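Local coordinates for PA0833-PD protein (Pseudomonas aeruginosa PAO1, PDB 6JFW) that probably anchors the outer membrane to the cell wall by binding peptidoglycan through its periplasmic OmpA C-like domain, at residues I27-P32 and V133-R138. Sequence-based numbering, arbitrary orientation.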
loop_
_atom_site.group_PDB
_atom_site.type_symbol
_atom_site.label_atom_id
_atom_site.label_comp_id
_atom_site.label_asym_id
_atom_site.label_seq_id
_atom_site.Cartn_x
_atom_site.Cartn_y
_atom_site.Cartn_z
ATOM N N ILE A 27 11.038 -1.709 4.793
ATOM C CA ILE A 27 10.565 -2.229 3.516
ATOM C C ILE A 27 9.296 -1.472 3.156
ATOM O O ILE A 27 8.390 -1.341 3.987
ATOM C CB ILE A 27 10.296 -3.743 3.579
ATOM C CG1 ILE A 27 11.552 -4.498 4.015
ATOM C CG2 ILE A 27 9.792 -4.254 2.233
ATOM C CD1 ILE A 27 11.329 -5.985 4.203
ATOM N N LYS A 28 9.232 -0.969 1.927
ATOM C CA LYS A 28 8.064 -0.249 1.437
ATOM C C LYS A 28 7.494 -0.969 0.225
ATOM O O LYS A 28 8.235 -1.327 -0.696
ATOM C CB LYS A 28 8.412 1.195 1.071
ATOM C CG LYS A 28 7.256 1.957 0.445
ATOM C CD LYS A 28 7.724 3.270 -0.149
ATOM C CE LYS A 28 8.084 4.275 0.925
ATOM N NZ LYS A 28 8.732 5.476 0.335
ATOM N N LEU A 29 6.182 -1.175 0.230
ATOM C CA LEU A 29 5.467 -1.790 -0.881
ATOM C C LEU A 29 4.592 -0.733 -1.540
ATOM O O LEU A 29 3.714 -0.158 -0.888
ATOM C CB LEU A 29 4.624 -2.969 -0.395
ATOM C CG LEU A 29 5.395 -3.987 0.448
ATOM C CD1 LEU A 29 4.451 -4.851 1.262
ATOM C CD2 LEU A 29 6.272 -4.846 -0.441
ATOM N N ILE A 30 4.840 -0.469 -2.822
ATOM C CA ILE A 30 4.043 0.470 -3.604
ATOM C C ILE A 30 2.977 -0.318 -4.345
ATOM O O ILE A 30 3.294 -1.175 -5.178
ATOM C CB ILE A 30 4.903 1.264 -4.599
ATOM C CG1 ILE A 30 6.092 1.919 -3.900
ATOM C CG2 ILE A 30 4.043 2.310 -5.309
ATOM C CD1 ILE A 30 5.718 3.063 -3.026
ATOM N N MET A 31 1.715 -0.020 -4.061
ATOM C CA MET A 31 0.600 -0.667 -4.741
ATOM C C MET A 31 -0.110 0.356 -5.617
ATOM O O MET A 31 -0.874 1.190 -5.103
ATOM C CB MET A 31 -0.359 -1.281 -3.718
ATOM C CG MET A 31 0.339 -2.307 -2.823
ATOM S SD MET A 31 -0.539 -2.806 -1.328
ATOM C CE MET A 31 -2.234 -2.473 -1.779
ATOM N N PRO A 32 0.122 0.354 -6.931
ATOM C CA PRO A 32 -0.481 1.382 -7.790
ATOM C C PRO A 32 -1.997 1.283 -7.791
ATOM O O PRO A 32 -2.572 0.195 -7.715
ATOM C CB PRO A 32 0.098 1.078 -9.178
ATOM C CG PRO A 32 1.263 0.167 -8.940
ATOM C CD PRO A 32 0.943 -0.597 -7.696
ATOM N N VAL A 133 -1.312 3.177 -2.926
ATOM C CA VAL A 133 -1.275 2.874 -1.502
ATOM C C VAL A 133 0.101 2.306 -1.193
ATOM O O VAL A 133 0.610 1.461 -1.938
ATOM C CB VAL A 133 -2.387 1.892 -1.090
ATOM C CG1 VAL A 133 -2.110 1.325 0.295
ATOM C CG2 VAL A 133 -3.737 2.587 -1.111
ATOM N N GLU A 134 0.710 2.788 -0.115
ATOM C CA GLU A 134 2.019 2.331 0.320
ATOM C C GLU A 134 1.889 1.592 1.644
ATOM O O GLU A 134 1.163 2.029 2.542
ATOM C CB GLU A 134 2.992 3.507 0.457
ATOM C CG GLU A 134 3.311 4.171 -0.873
ATOM C CD GLU A 134 4.338 5.287 -0.772
ATOM O OE1 GLU A 134 4.856 5.539 0.336
ATOM O OE2 GLU A 134 4.641 5.901 -1.819
ATOM N N VAL A 135 2.578 0.460 1.751
ATOM C CA VAL A 135 2.656 -0.312 2.986
ATOM C C VAL A 135 4.096 -0.245 3.471
ATOM O O VAL A 135 4.998 -0.813 2.844
ATOM C CB VAL A 135 2.213 -1.767 2.790
ATOM C CG1 VAL A 135 2.279 -2.516 4.117
ATOM C CG2 VAL A 135 0.815 -1.830 2.202
ATOM N N ASN A 136 4.316 0.446 4.583
ATOM C CA ASN A 136 5.640 0.564 5.177
ATOM C C ASN A 136 5.775 -0.431 6.321
ATOM O O ASN A 136 4.924 -0.477 7.216
ATOM C CB ASN A 136 5.890 1.988 5.676
ATOM C CG ASN A 136 5.676 3.030 4.595
ATOM O OD1 ASN A 136 6.364 3.032 3.574
ATOM N ND2 ASN A 136 4.724 3.929 4.818
ATOM N N LEU A 137 6.839 -1.230 6.281
ATOM C CA LEU A 137 7.159 -2.191 7.331
ATOM C C LEU A 137 8.402 -1.690 8.056
ATOM O O LEU A 137 9.497 -1.663 7.483
ATOM C CB LEU A 137 7.384 -3.588 6.753
ATOM C CG LEU A 137 6.269 -4.221 5.914
ATOM C CD1 LEU A 137 6.738 -5.537 5.308
ATOM C CD2 LEU A 137 5.014 -4.438 6.741
ATOM N N ARG A 138 8.232 -1.291 9.309
ATOM C CA ARG A 138 9.300 -0.760 10.124
ATOM C C ARG A 138 9.652 -1.712 11.250
ATOM O O ARG A 138 8.756 -2.102 12.009
ATOM C CB ARG A 138 8.877 0.553 10.709
ATOM C CG ARG A 138 9.827 0.975 11.690
ATOM C CD ARG A 138 9.516 2.350 11.939
ATOM N NE ARG A 138 10.683 3.133 11.476
ATOM C CZ ARG A 138 10.641 4.370 11.039
ATOM N NH1 ARG A 138 9.464 4.950 10.956
ATOM N NH2 ARG A 138 11.682 5.098 10.563
#
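In the central sheet of the OmpA C-like domain, Leu29 faces Val135 as the middle hydrogen-bonded pair of two antiparallel neighbours, strands 26-32 and 132-139. Ile27 with Leu137 and Met31 with Val133 form the hydrogen-bonded pairs before and after it, giving a ladder of six backbone bonds. Leu29 N reaches Val135 O at 2.9 Å, while Met31 N meets Val133 O at 2.8 Å with the donor nearly in line with the carbonyl. The residues of these three pairs project onto the helix-covered face, where Phe59 of helix 49-61 touches Leu29, Val135 and Leu137. Leu29 CD1 lies 4.1 Å from Val135 CB. CG of Met31 stands anti to its carbonyl carbon (chi1 -59°), and from there SD crosses to CG2 of Val135 at 3.9 Å. Strand 132-139, the last in the chain, is inserted between 26-32 and 65-72, and strand 19-23 flanks 26-32 on its other side in the mixed sheet of this periplasmic domain. The other face is more polar. Ile30 and Glu134 run side by side, Ile30 CD1 packing 3.4 Å from Glu134 CG, and the carboxylate pairs through OE2 with Arg132. Lys28 also lies alongside Asn136, with its CG and CE both 3.4 Å from OD1, whereas Asn136 ND2 is hydrogen-bonded to Glu68 of strand 65-72. A bend at chi3 (-72°) carries Lys28 CE to 3.5 Å from Glu134 OE1, and NZ makes a long salt bridge to the same oxygen, at 3.9 Å.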